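PDB 3D3Z: actibind from Aspergillus niger, which cleaves RNA as a T2-family ribonuclease, probably with no base specificity but a preference for adenylic acid. Local coordinates for residues T149-I161 / S172-G184. Sequence-based numbering, arbitrary orientation.
Sequences TLDSYTALSDAGI and SDIEDALAAIHDG
Helices 152-158 and 172-179 approach to 8.2 Å between axes, their N-to-C directions 118° apart, and Leu156 and Ala177 bring their CA atoms within 5.4 Å. Small residues permit this closeness: Ala159 CB meets Ala177 CB at 3.5 Å, and Ala155 CB rests against Ala177 O. On one flank Leu156 and Leu178 cross at a slant, CG of the former 3.6 Å from CD2 of the latter, while Leu156 CD2 also reaches Ala177 CB and Ile174 CG2. Both helices lie against the antiparallel sheet of the RNase T2 fold, where Leu178 and Ser152 touch Leu199 of strand 195-206; Ser152 OG is hydrogen-bonded to Tyr201 OH and Gln34 OE1. A Schellman motif closed by Gly160 turns the chain so that Ile161 can lay its CD1 over the backbone of Asp173 and Ile174. Near the start of helix 152-158, Ile181 holds CG1 between its backbone N and carbonyl carbon (chi1 65°) and extends CD1 onward from it, so that CG2 and CD1 both come 3.7 Å from Ala155 CB. No direct hydrogen bond joins the segments; instead, one water donates to Ala155 O and Ala177 O, another to Thr149 O and Ile181 O.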
ATOM      1  N   THR A 149      -9.877  -0.432  -2.237  1.00 19.48           N
ATOM      2  CA  THR A 149     -10.335  -1.454  -3.159  1.00 21.03           C
ATOM      3  C   THR A 149      -9.883  -2.863  -2.718  1.00 21.38           C
ATOM      4  O   THR A 149     -10.163  -3.846  -3.408  1.00 21.43           O
ATOM      5  CB  THR A 149      -9.825  -1.196  -4.603  1.00 20.82           C
ATOM      6  OG1 THR A 149      -8.411  -1.324  -4.647  1.00 22.09           O
ATOM      7  CG2 THR A 149     -10.248   0.208  -5.150  1.00 20.66           C
ATOM      8  N   LEU A 150      -9.138  -2.948  -1.615  1.00 21.08           N
ATOM      9  CA  LEU A 150      -8.432  -4.184  -1.215  1.00 21.38           C
ATOM     10  C   LEU A 150      -8.794  -4.537   0.208  1.00 21.76           C
ATOM     11  O   LEU A 150      -7.932  -4.501   1.078  1.00 22.96           O
ATOM     12  CB  LEU A 150      -6.916  -3.943  -1.327  1.00 20.07           C
ATOM     13  CG  LEU A 150      -6.392  -3.770  -2.738  1.00 18.99           C
ATOM     14  CD1 LEU A 150      -4.985  -3.214  -2.730  1.00 12.66           C
ATOM     15  CD2 LEU A 150      -6.450  -5.100  -3.482  1.00 19.00           C
ATOM     16  N   ASP A 151     -10.082  -4.806   0.439  1.00 22.71           N
ATOM     17  CA  ASP A 151     -10.609  -5.110   1.760  1.00 22.94           C
ATOM     18  C   ASP A 151     -10.320  -6.609   2.070  1.00 23.25           C
ATOM     19  O   ASP A 151     -11.167  -7.484   1.908  1.00 25.24           O
ATOM     20  CB  ASP A 151     -12.091  -4.781   1.846  1.00 22.92           C
ATOM     21  CG  ASP A 151     -12.686  -5.033   3.218  1.00 24.38           C
ATOM     22  OD1 ASP A 151     -12.007  -5.501   4.160  1.00 26.67           O
ATOM     23  OD2 ASP A 151     -13.899  -4.788   3.361  1.00 26.75           O
ATOM     24  N   SER A 152      -9.096  -6.831   2.514  1.00 23.19           N
ATOM     25  CA  SER A 152      -8.555  -8.109   2.982  1.00 22.79           C
ATOM     26  C   SER A 152      -9.437  -8.802   4.013  1.00 24.00           C
ATOM     27  O   SER A 152      -9.720  -9.993   3.880  1.00 24.34           O
ATOM     28  CB  SER A 152      -7.152  -7.821   3.562  1.00 22.28           C
ATOM     29  OG  SER A 152      -6.316  -7.311   2.553  1.00 22.60           O
ATOM     30  N   TYR A 153      -9.875  -8.090   5.048  1.00 24.00           N
ATOM     31  CA  TYR A 153     -10.722  -8.703   6.072  1.00 24.70           C
ATOM     32  C   TYR A 153     -11.972  -9.354   5.488  1.00 25.43           C
ATOM     33  O   TYR A 153     -12.295 -10.498   5.845  1.00 24.97           O
ATOM     34  CB  TYR A 153     -11.145  -7.728   7.145  1.00 24.76           C
ATOM     35  CG  TYR A 153     -11.871  -8.410   8.277  1.00 23.85           C
ATOM     36  CD1 TYR A 153     -11.178  -8.776   9.420  1.00 23.98           C
ATOM     37  CD2 TYR A 153     -13.242  -8.749   8.192  1.00 26.67           C
ATOM     38  CE1 TYR A 153     -11.796  -9.400  10.460  1.00 24.20           C
ATOM     39  CE2 TYR A 153     -13.878  -9.414   9.252  1.00 25.24           C
ATOM     40  CZ  TYR A 153     -13.132  -9.737  10.378  1.00 25.15           C
ATOM     41  OH  TYR A 153     -13.686 -10.378  11.465  1.00 27.39           O
ATOM     42  N   THR A 154     -12.674  -8.629   4.621  1.00 25.93           N
ATOM     43  CA  THR A 154     -13.881  -9.148   4.008  1.00 25.83           C
ATOM     44  C   THR A 154     -13.591 -10.261   3.010  1.00 26.13           C
ATOM     45  O   THR A 154     -14.320 -11.239   2.957  1.00 26.36           O
ATOM     46  CB  THR A 154     -14.678  -8.043   3.334  1.00 26.34           C
ATOM     47  OG1 THR A 154     -15.050  -7.101   4.337  1.00 22.88           O
ATOM     48  CG2 THR A 154     -15.966  -8.600   2.719  1.00 26.24           C
ATOM     49  N   ALA A 155     -12.538 -10.125   2.225  1.00 26.18           N
ATOM     50  CA  ALA A 155     -12.187 -11.190   1.290  1.00 27.10           C
ATOM     51  C   ALA A 155     -11.901 -12.499   2.065  1.00 27.52           C
ATOM     52  O   ALA A 155     -12.276 -13.592   1.616  1.00 29.62           O
ATOM     53  CB  ALA A 155     -11.004 -10.795   0.455  1.00 25.45           C
ATOM     54  N   LEU A 156     -11.200 -12.379   3.191  1.00 28.36           N
ATOM     55  CA  LEU A 156     -10.905 -13.524   4.064  1.00 28.56           C
ATOM     56  C   LEU A 156     -12.181 -14.048   4.714  1.00 29.38           C
ATOM     57  O   LEU A 156     -12.469 -15.244   4.664  1.00 29.53           O
ATOM     58  CB  LEU A 156      -9.830 -13.187   5.117  1.00 28.38           C
ATOM     59  CG  LEU A 156      -8.392 -13.046   4.573  1.00 25.65           C
ATOM     60  CD1 LEU A 156      -7.512 -12.266   5.560  1.00 24.94           C
ATOM     61  CD2 LEU A 156      -7.717 -14.373   4.220  1.00 25.78           C
ATOM     62  N   SER A 157     -12.949 -13.157   5.303  1.00 29.97           N
ATOM     63  CA  SER A 157     -14.212 -13.513   5.914  1.00 31.41           C
ATOM     64  C   SER A 157     -15.154 -14.320   5.015  1.00 33.02           C
ATOM     65  O   SER A 157     -15.823 -15.269   5.499  1.00 33.46           O
ATOM     66  CB  SER A 157     -14.953 -12.260   6.349  1.00 32.09           C
ATOM     67  OG  SER A 157     -16.007 -12.611   7.203  1.00 31.84           O
ATOM     68  N   ASP A 158     -15.232 -13.910   3.744  1.00 32.93           N
ATOM     69  CA  ASP A 158     -16.149 -14.481   2.741  1.00 33.03           C
ATOM     70  C   ASP A 158     -15.765 -15.912   2.386  1.00 33.29           C
ATOM     71  O   ASP A 158     -16.580 -16.665   1.846  1.00 33.80           O
ATOM     72  CB  ASP A 158     -16.089 -13.693   1.421  1.00 33.08           C
ATOM     73  CG  ASP A 158     -16.818 -12.364   1.467  1.00 32.95           C
ATOM     74  OD1 ASP A 158     -17.587 -12.081   2.417  1.00 33.91           O
ATOM     75  OD2 ASP A 158     -16.608 -11.589   0.509  1.00 36.48           O
ATOM     76  N   ALA A 159     -14.487 -16.219   2.596  1.00 32.65           N
ATOM     77  CA  ALA A 159     -13.905 -17.536   2.422  1.00 32.17           C
ATOM     78  C   ALA A 159     -13.829 -18.286   3.752  1.00 32.01           C
ATOM     79  O   ALA A 159     -13.119 -19.270   3.846  1.00 32.92           O
ATOM     80  CB  ALA A 159     -12.516 -17.388   1.838  1.00 31.16           C
ATOM     81  N   GLY A 160     -14.563 -17.824   4.770  1.00 31.69           N
ATOM     82  CA  GLY A 160     -14.610 -18.471   6.077  1.00 31.58           C
ATOM     83  C   GLY A 160     -13.370 -18.334   6.954  1.00 31.54           C
ATOM     84  O   GLY A 160     -13.192 -19.112   7.904  1.00 32.85           O
ATOM     85  N   ILE A 161     -12.510 -17.354   6.664  1.00 30.84           N
ATOM     86  CA  ILE A 161     -11.276 -17.130   7.430  1.00 29.74           C
ATOM     87  C   ILE A 161     -11.447 -15.834   8.269  1.00 30.22           C
ATOM     88  O   ILE A 161     -11.395 -14.715   7.748  1.00 29.74           O
ATOM     89  CB  ILE A 161     -10.049 -17.034   6.494  1.00 29.69           C
ATOM     90  CG1 ILE A 161      -9.856 -18.345   5.698  1.00 29.22           C
ATOM     91  CG2 ILE A 161      -8.805 -16.714   7.276  1.00 29.39           C
ATOM     92  CD1 ILE A 161      -9.053 -18.210   4.451  1.00 28.23           C
ATOM     93  N   SER A 172      -2.630 -21.699   1.737  1.00 29.93           N
ATOM     94  CA  SER A 172      -3.211 -21.731   0.413  1.00 29.84           C
ATOM     95  C   SER A 172      -4.628 -21.188   0.450  1.00 29.31           C
ATOM     96  O   SER A 172      -5.063 -20.611  -0.526  1.00 30.49           O
ATOM     97  CB  SER A 172      -3.172 -23.174  -0.175  1.00 29.85           C
ATOM     98  OG  SER A 172      -4.300 -23.905   0.281  1.00 29.79           O
ATOM     99  N   ASP A 173      -5.359 -21.407   1.544  1.00 29.32           N
ATOM    100  CA  ASP A 173      -6.707 -20.886   1.687  1.00 29.79           C
ATOM    101  C   ASP A 173      -6.705 -19.336   1.794  1.00 30.19           C
ATOM    102  O   ASP A 173      -7.565 -18.666   1.187  1.00 29.76           O
ATOM    103  CB  ASP A 173      -7.407 -21.492   2.917  1.00 30.64           C
ATOM    104  CG  ASP A 173      -7.904 -22.965   2.672  1.00 31.22           C
ATOM    105  OD1 ASP A 173      -7.885 -23.403   1.512  1.00 31.94           O
ATOM    106  OD2 ASP A 173      -8.317 -23.632   3.633  1.00 30.82           O
ATOM    107  N   ILE A 174      -5.752 -18.824   2.579  1.00 30.40           N
ATOM    108  CA  ILE A 174      -5.524 -17.368   2.781  1.00 30.33           C
ATOM    109  C   ILE A 174      -5.204 -16.743   1.420  1.00 30.47           C
ATOM    110  O   ILE A 174      -5.833 -15.767   1.008  1.00 31.18           O
ATOM    111  CB  ILE A 174      -4.360 -17.101   3.791  1.00 30.21           C
ATOM    112  CG1 ILE A 174      -4.766 -17.520   5.212  1.00 29.33           C
ATOM    113  CG2 ILE A 174      -3.902 -15.591   3.769  1.00 29.35           C
ATOM    114  CD1 ILE A 174      -3.602 -17.717   6.146  1.00 29.20           C
ATOM    115  N   GLU A 175      -4.219 -17.313   0.742  1.00 30.61           N
ATOM    116  CA  GLU A 175      -3.823 -16.899  -0.592  1.00 30.51           C
ATOM    117  C   GLU A 175      -4.929 -16.893  -1.642  1.00 30.92           C
ATOM    118  O   GLU A 175      -5.007 -15.960  -2.472  1.00 30.66           O
ATOM    119  CB  GLU A 175      -2.683 -17.779  -1.083  1.00 30.97           C
ATOM    120  CG  GLU A 175      -1.373 -17.493  -0.384  1.00 30.66           C
ATOM    121  CD  GLU A 175      -0.272 -18.414  -0.807  1.00 30.75           C
ATOM    122  OE1 GLU A 175      -0.591 -19.545  -1.228  1.00 35.16           O
ATOM    123  OE2 GLU A 175       0.910 -18.013  -0.702  1.00 28.31           O
ATOM    124  N   ASP A 176      -5.774 -17.925  -1.621  1.00 30.62           N
ATOM    125  CA  ASP A 176      -6.862 -18.017  -2.573  1.00 30.03           C
ATOM    126  C   ASP A 176      -7.928 -16.954  -2.282  1.00 29.14           C
ATOM    127  O   ASP A 176      -8.437 -16.318  -3.216  1.00 28.13           O
ATOM    128  CB  ASP A 176      -7.521 -19.412  -2.562  1.00 30.75           C
ATOM    129  CG  ASP A 176      -6.608 -20.529  -3.068  1.00 31.83           C
ATOM    130  OD1 ASP A 176      -5.560 -20.282  -3.700  1.00 34.35           O
ATOM    131  OD2 ASP A 176      -6.987 -21.707  -2.834  1.00 36.95           O
ATOM    132  N   ALA A 177      -8.256 -16.785  -0.998  1.00 28.68           N
ATOM    133  CA  ALA A 177      -9.283 -15.857  -0.546  1.00 28.31           C
ATOM    134  C   ALA A 177      -8.969 -14.411  -0.980  1.00 27.94           C
ATOM    135  O   ALA A 177      -9.878 -13.637  -1.359  1.00 27.14           O
ATOM    136  CB  ALA A 177      -9.425 -15.925   0.954  1.00 27.84           C
ATOM    137  N   LEU A 178      -7.676 -14.093  -0.973  1.00 27.19           N
ATOM    138  CA  LEU A 178      -7.196 -12.726  -1.231  1.00 27.85           C
ATOM    139  C   LEU A 178      -6.927 -12.532  -2.708  1.00 27.93           C
ATOM    140  O   LEU A 178      -7.143 -11.451  -3.251  1.00 28.59           O
ATOM    141  CB  LEU A 178      -5.958 -12.449  -0.376  1.00 26.62           C
ATOM    142  CG  LEU A 178      -6.246 -12.420   1.140  1.00 26.55           C
ATOM    143  CD1 LEU A 178      -4.944 -12.337   1.914  1.00 25.24           C
ATOM    144  CD2 LEU A 178      -7.251 -11.314   1.595  1.00 26.09           C
ATOM    145  N   ALA A 179      -6.505 -13.609  -3.369  1.00 27.53           N
ATOM    146  CA  ALA A 179      -6.371 -13.633  -4.805  1.00 27.70           C
ATOM    147  C   ALA A 179      -7.694 -13.274  -5.506  1.00 27.28           C
ATOM    148  O   ALA A 179      -7.687 -12.726  -6.615  1.00 27.64           O
ATOM    149  CB  ALA A 179      -5.857 -15.008  -5.262  1.00 27.70           C
ATOM    150  N   ALA A 180      -8.810 -13.570  -4.843  1.00 27.62           N
ATOM    151  CA  ALA A 180     -10.169 -13.340  -5.352  1.00 27.83           C
ATOM    152  C   ALA A 180     -10.550 -11.857  -5.500  1.00 28.27           C
ATOM    153  O   ALA A 180     -11.455 -11.522  -6.270  1.00 29.31           O
ATOM    154  CB  ALA A 180     -11.166 -14.004  -4.432  1.00 27.91           C
ATOM    155  N   ILE A 181      -9.896 -10.985  -4.726  1.00 27.83           N
ATOM    156  CA  ILE A 181     -10.072  -9.529  -4.875  1.00 27.28           C
ATOM    157  C   ILE A 181      -8.906  -8.861  -5.617  1.00 27.23           C
ATOM    158  O   ILE A 181      -8.795  -7.617  -5.638  1.00 26.54           O
ATOM    159  CB  ILE A 181     -10.326  -8.844  -3.529  1.00 26.99           C
ATOM    160  CG1 ILE A 181      -9.108  -8.966  -2.599  1.00 27.42           C
ATOM    161  CG2 ILE A 181     -11.611  -9.337  -2.891  1.00 24.96           C
ATOM    162  CD1 ILE A 181      -9.249  -8.115  -1.348  1.00 26.28           C
ATOM    163  N   HIS A 182      -8.050  -9.670  -6.246  1.00 26.63           N
ATOM    164  CA  HIS A 182      -6.843  -9.194  -6.901  1.00 27.87           C
ATOM    165  C   HIS A 182      -6.626  -9.951  -8.215  1.00 28.51           C
ATOM    166  O   HIS A 182      -5.478 -10.262  -8.604  1.00 29.26           O
ATOM    167  CB  HIS A 182      -5.647  -9.341  -5.958  1.00 26.18           C
ATOM    168  CG  HIS A 182      -4.405  -8.607  -6.389  1.00 25.75           C
ATOM    169  ND1 HIS A 182      -4.364  -7.234  -6.568  1.00 23.99           N
ATOM    170  CD2 HIS A 182      -3.142  -9.045  -6.601  1.00 23.70           C
ATOM    171  CE1 HIS A 182      -3.139  -6.876  -6.921  1.00 22.40           C
ATOM    172  NE2 HIS A 182      -2.373  -7.952  -6.933  1.00 24.40           N
ATOM    173  N   ASP A 183      -7.733 -10.236  -8.897  0.50 29.34           N
ATOM    174  CA  ASP A 183      -7.704 -10.806 -10.243  0.50 30.02           C
ATOM    175  C   ASP A 183      -7.052 -12.192 -10.319  0.50 30.39           C
ATOM    176  O   ASP A 183      -6.449 -12.542 -11.337  0.50 30.82           O
ATOM    177  CB  ASP A 183      -6.972  -9.846 -11.191  0.50 30.28           C
ATOM    178  CG  ASP A 183      -7.435  -9.982 -12.623  0.50 31.61           C
ATOM    179  OD1 ASP A 183      -8.661 -10.029 -12.826  0.50 31.97           O
ATOM    180  OD2 ASP A 183      -6.584 -10.020 -13.541  0.50 33.12           O
ATOM    181  N   GLY A 184      -7.155 -12.966  -9.247  1.00 30.56           N
ATOM    182  CA  GLY A 184      -6.501 -14.272  -9.161  1.00 30.91           C
ATOM    183  C   GLY A 184      -5.015 -14.287  -8.849  1.00 31.48           C
ATOM    184  O   GLY A 184      -4.404 -15.356  -8.786  1.00 32.24           O
TER
HETATM  185  O   HOH W   1     -10.261  -5.338  -5.466  1.00 35.36           O
HETATM  186  O   HOH W   2     -12.333 -14.070  -1.040  1.00 27.56           O